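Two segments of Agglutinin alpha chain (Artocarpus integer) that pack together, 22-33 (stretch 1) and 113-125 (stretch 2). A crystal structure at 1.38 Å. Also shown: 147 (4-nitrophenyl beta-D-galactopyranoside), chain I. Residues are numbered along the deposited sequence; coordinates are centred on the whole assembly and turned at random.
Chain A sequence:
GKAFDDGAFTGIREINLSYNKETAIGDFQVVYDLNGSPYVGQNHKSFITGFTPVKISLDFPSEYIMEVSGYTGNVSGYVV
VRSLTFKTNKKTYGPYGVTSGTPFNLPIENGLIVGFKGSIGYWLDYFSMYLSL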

# COMPACT_ATOMS: atom_id res chain seq x y z
N GLU A 22 29.76 -5.55 26.12
CA GLU A 22 30.97 -4.87 25.78
C GLU A 22 31.18 -4.72 24.32
O GLU A 22 32.10 -3.97 23.92
CB GLU A 22 32.22 -5.51 26.40
CG GLU A 22 32.14 -5.53 27.94
CD GLU A 22 33.43 -5.96 28.61
OE1 GLU A 22 34.38 -6.29 27.86
OE2 GLU A 22 33.47 -6.05 29.87
N THR A 23 30.33 -5.33 23.48
CA THR A 23 30.60 -5.21 22.02
C THR A 23 29.38 -4.70 21.26
O THR A 23 29.29 -3.51 20.99
CB THR A 23 31.14 -6.51 21.43
OG1 THR A 23 30.30 -7.62 21.75
CG2 THR A 23 32.56 -6.83 22.04
N ALA A 24 28.50 -5.62 20.88
CA ALA A 24 27.44 -5.27 19.92
C ALA A 24 26.38 -6.40 19.90
O ALA A 24 26.45 -7.39 20.69
CB ALA A 24 28.09 -5.08 18.53
N ILE A 25 25.41 -6.24 18.98
CA ILE A 25 24.42 -7.28 18.75
C ILE A 25 25.04 -8.43 17.99
O ILE A 25 25.86 -8.25 17.06
CB ILE A 25 23.23 -6.68 17.92
CG1 ILE A 25 22.67 -5.44 18.63
CG2 ILE A 25 22.19 -7.76 17.54
CD1 ILE A 25 21.97 -5.81 19.94
N GLY A 26 24.68 -9.63 18.39
CA GLY A 26 25.06 -10.87 17.80
C GLY A 26 23.98 -11.54 16.95
O GLY A 26 23.78 -11.13 15.79
N ASP A 27 23.34 -12.57 17.49
CA ASP A 27 22.39 -13.37 16.70
C ASP A 27 21.05 -12.57 16.61
O ASP A 27 20.75 -11.69 17.48
CB ASP A 27 22.00 -14.62 17.48
CG ASP A 27 23.19 -15.56 17.80
OD1 ASP A 27 24.22 -15.50 17.17
OD2 ASP A 27 22.98 -16.44 18.65
N PHE A 28 20.31 -12.87 15.55
CA PHE A 28 19.00 -12.19 15.38
C PHE A 28 18.07 -13.17 14.72
O PHE A 28 18.39 -13.75 13.69
CB PHE A 28 19.22 -10.94 14.52
CG PHE A 28 17.98 -10.07 14.44
CD1 PHE A 28 17.70 -9.17 15.49
CD2 PHE A 28 17.16 -10.14 13.31
CE1 PHE A 28 16.54 -8.35 15.46
CE2 PHE A 28 16.04 -9.27 13.26
CZ PHE A 28 15.74 -8.42 14.31
N GLN A 29 16.88 -13.29 15.29
CA GLN A 29 15.82 -14.17 14.76
C GLN A 29 14.46 -13.60 15.09
O GLN A 29 14.24 -12.96 16.13
CB GLN A 29 16.00 -15.55 15.39
CG GLN A 29 15.06 -16.67 14.88
CD GLN A 29 13.68 -16.67 15.52
OE1 GLN A 29 13.45 -16.13 16.60
NE2 GLN A 29 12.72 -17.34 14.84
N VAL A 30 13.49 -13.80 14.19
CA VAL A 30 12.17 -13.26 14.40
C VAL A 30 11.10 -14.29 14.11
O VAL A 30 11.17 -15.02 13.10
CB VAL A 30 11.94 -12.05 13.48
CG1 VAL A 30 10.57 -11.37 13.69
CG2 VAL A 30 13.05 -10.98 13.67
N VAL A 31 10.14 -14.36 15.04
CA VAL A 31 8.88 -15.08 14.74
C VAL A 31 7.87 -14.04 14.24
O VAL A 31 7.47 -13.15 15.04
CB VAL A 31 8.31 -15.82 15.96
CG1 VAL A 31 7.01 -16.57 15.54
CG2 VAL A 31 9.37 -16.79 16.52
N TYR A 32 7.56 -14.09 12.95
CA TYR A 32 6.58 -13.16 12.40
C TYR A 32 5.20 -13.74 12.59
O TYR A 32 5.02 -14.94 12.92
CB TYR A 32 6.88 -13.00 10.88
CG TYR A 32 8.24 -12.44 10.60
CD1 TYR A 32 8.44 -11.04 10.68
CD2 TYR A 32 9.37 -13.27 10.35
CE1 TYR A 32 9.71 -10.50 10.39
CE2 TYR A 32 10.63 -12.72 10.07
CZ TYR A 32 10.78 -11.32 10.09
OH TYR A 32 11.96 -10.66 9.90
N ASP A 33 4.21 -12.91 12.27
CA ASP A 33 2.89 -13.47 11.96
C ASP A 33 2.75 -13.54 10.43
O ASP A 33 3.18 -12.62 9.73
CB ASP A 33 1.78 -12.57 12.46
CG ASP A 33 0.40 -13.22 12.25
OD1 ASP A 33 0.21 -14.24 12.93
OD2 ASP A 33 -0.34 -12.71 11.35
N ILE A 113 6.27 -2.57 11.13
CA ILE A 113 7.43 -3.31 10.66
C ILE A 113 6.95 -4.74 10.39
O ILE A 113 6.34 -5.36 11.25
CB ILE A 113 8.48 -3.36 11.78
CG1 ILE A 113 8.95 -1.96 12.09
CG2 ILE A 113 9.69 -4.19 11.29
CD1 ILE A 113 9.71 -1.80 13.43
N VAL A 114 7.23 -5.22 9.19
CA VAL A 114 6.79 -6.55 8.74
C VAL A 114 7.88 -7.47 8.26
O VAL A 114 7.60 -8.57 7.77
CB VAL A 114 5.64 -6.46 7.70
CG1 VAL A 114 4.37 -5.83 8.36
CG2 VAL A 114 6.10 -5.70 6.46
N GLY A 115 9.16 -7.08 8.43
CA GLY A 115 10.24 -7.89 7.92
C GLY A 115 11.54 -7.24 8.23
O GLY A 115 11.64 -6.01 8.39
N PHE A 116 12.58 -8.08 8.32
CA PHE A 116 13.98 -7.63 8.52
C PHE A 116 14.88 -8.27 7.48
O PHE A 116 14.66 -9.40 7.07
CB PHE A 116 14.49 -8.00 9.91
CG PHE A 116 13.86 -7.25 11.04
CD1 PHE A 116 12.69 -7.73 11.66
CD2 PHE A 116 14.42 -6.08 11.54
CE1 PHE A 116 12.04 -7.06 12.73
CE2 PHE A 116 13.78 -5.42 12.64
CZ PHE A 116 12.60 -5.88 13.24
N LYS A 117 15.91 -7.54 7.11
CA LYS A 117 16.99 -8.10 6.30
C LYS A 117 18.25 -7.42 6.83
O LYS A 117 18.21 -6.37 7.51
CB LYS A 117 16.82 -7.85 4.78
CG LYS A 117 16.59 -6.36 4.46
CD LYS A 117 16.23 -6.05 3.00
CE LYS A 117 17.38 -6.43 2.11
NZ LYS A 117 18.51 -5.46 2.25
N GLY A 118 19.41 -8.00 6.49
CA GLY A 118 20.64 -7.43 7.01
C GLY A 118 21.81 -8.33 6.74
O GLY A 118 21.80 -9.13 5.82
N SER A 119 22.83 -8.21 7.60
CA SER A 119 24.01 -9.08 7.46
C SER A 119 24.63 -9.22 8.85
O SER A 119 24.65 -8.24 9.60
CB SER A 119 25.02 -8.35 6.55
OG SER A 119 26.21 -9.12 6.45
N ILE A 120 25.07 -10.46 9.19
CA ILE A 120 25.73 -10.71 10.47
C ILE A 120 27.03 -11.46 10.17
O ILE A 120 27.00 -12.51 9.53
CB ILE A 120 24.82 -11.55 11.38
CG1 ILE A 120 23.51 -10.80 11.59
CG2 ILE A 120 25.45 -11.79 12.75
CD1 ILE A 120 22.52 -11.53 12.45
N GLY A 121 28.08 -10.90 10.74
CA GLY A 121 29.42 -11.55 10.70
C GLY A 121 29.76 -11.95 12.14
O GLY A 121 29.02 -12.72 12.80
N TYR A 122 30.83 -11.38 12.74
CA TYR A 122 30.98 -11.53 14.21
C TYR A 122 29.78 -10.84 14.90
O TYR A 122 29.30 -11.28 15.97
CB TYR A 122 32.31 -10.87 14.68
CG TYR A 122 33.57 -11.72 14.43
CD1 TYR A 122 33.60 -12.69 13.47
CD2 TYR A 122 34.67 -11.59 15.28
CE1 TYR A 122 34.72 -13.48 13.25
CE2 TYR A 122 35.79 -12.40 15.10
CZ TYR A 122 35.79 -13.32 14.08
OH TYR A 122 36.90 -14.14 13.88
N TRP A 123 29.40 -9.69 14.33
CA TRP A 123 28.26 -8.90 14.89
C TRP A 123 27.27 -8.58 13.76
O TRP A 123 27.56 -8.74 12.56
CB TRP A 123 28.69 -7.62 15.64
CG TRP A 123 29.70 -8.02 16.67
CD1 TRP A 123 29.46 -8.65 17.88
CD2 TRP A 123 31.16 -7.96 16.51
NE1 TRP A 123 30.68 -8.95 18.49
CE2 TRP A 123 31.72 -8.53 17.71
CE3 TRP A 123 32.02 -7.53 15.50
CZ2 TRP A 123 33.11 -8.66 17.91
CZ3 TRP A 123 33.43 -7.62 15.73
CH2 TRP A 123 33.93 -8.18 16.90
N LEU A 124 26.09 -8.06 14.16
CA LEU A 124 25.12 -7.52 13.21
C LEU A 124 25.79 -6.32 12.53
O LEU A 124 26.05 -5.30 13.14
CB LEU A 124 23.86 -7.10 13.98
CG LEU A 124 22.71 -6.49 13.10
CD1 LEU A 124 22.25 -7.43 12.02
CD2 LEU A 124 21.57 -6.07 14.06
N ASP A 125 26.00 -6.46 11.23
CA ASP A 125 26.69 -5.42 10.47
C ASP A 125 25.76 -4.29 10.10
O ASP A 125 26.13 -3.14 10.21
CB ASP A 125 27.27 -6.00 9.17
CG ASP A 125 28.24 -7.18 9.41
OD1 ASP A 125 29.17 -6.95 10.22
OD2 ASP A 125 28.01 -8.30 8.87
C1 147 I . 33.77 -10.47 9.96
C2 147 I . 33.39 -10.32 8.46
O2 147 I . 34.41 -10.81 7.55
C3 147 I . 33.07 -8.86 8.10
O3 147 I . 32.53 -8.83 6.77
C4 147 I . 32.02 -8.28 9.16
O4 147 I . 30.85 -9.04 8.93
C5 147 I . 32.56 -8.55 10.64
C6 147 I . 31.84 -7.77 11.76
O6 147 I . 30.57 -8.35 12.11
O5 147 I . 32.69 -9.98 10.89
O1 147 I . 34.17 -11.85 10.15
O HOH W 1 31.34 -10.02 21.14

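Strand 25-33 and strand 113-120 run at 145° to each other, nearer antiparallel than parallel, and approach no closer than 8.1 Å between axes, so side chains rather than backbone fill most of the gap. The backbones draw together where Gly26 CA lies 4.8 Å from Trp123 CA; beside this point Leu124 N donates a nearly straight hydrogen bond to Ile25 O (2.9 Å, 166°). Further along the strands the separation widens, to 8.3 Å between Val30 CA and Phe116 CA, and large side chains span it. Phe28 turns its ring edge toward the face of Phe116, with centroids 5.0 Å apart and planes at 69°, which sets the edge hydrogens against the π cloud. Val30 CG2 also packs on Phe116 CD1 (3.8 Å), and Phe28 CB meets Ile120 CD1 (3.9 Å). Tyr32 OH reaches the opposing backbone, accepting a weak, bent hydrogen bond from Phe116 N (3.1 Å, 131°). Near the tight end, Ile25 CG2 touches Leu124 CD2 (3.9 Å) and Ala24 CB rests against Trp123 CG (3.8 Å). A water bridges Thr23 OG1 (2.7 Å) and Trp123 NE1 (2.9 Å), accepting the indole proton. Gly26 O, 3.5 Å from Ile120 CG2, is buried without a polar partner. Trp123 N also donates to O6 of the bound galactoside (2.8 Å), placing this contact beside the sugar site.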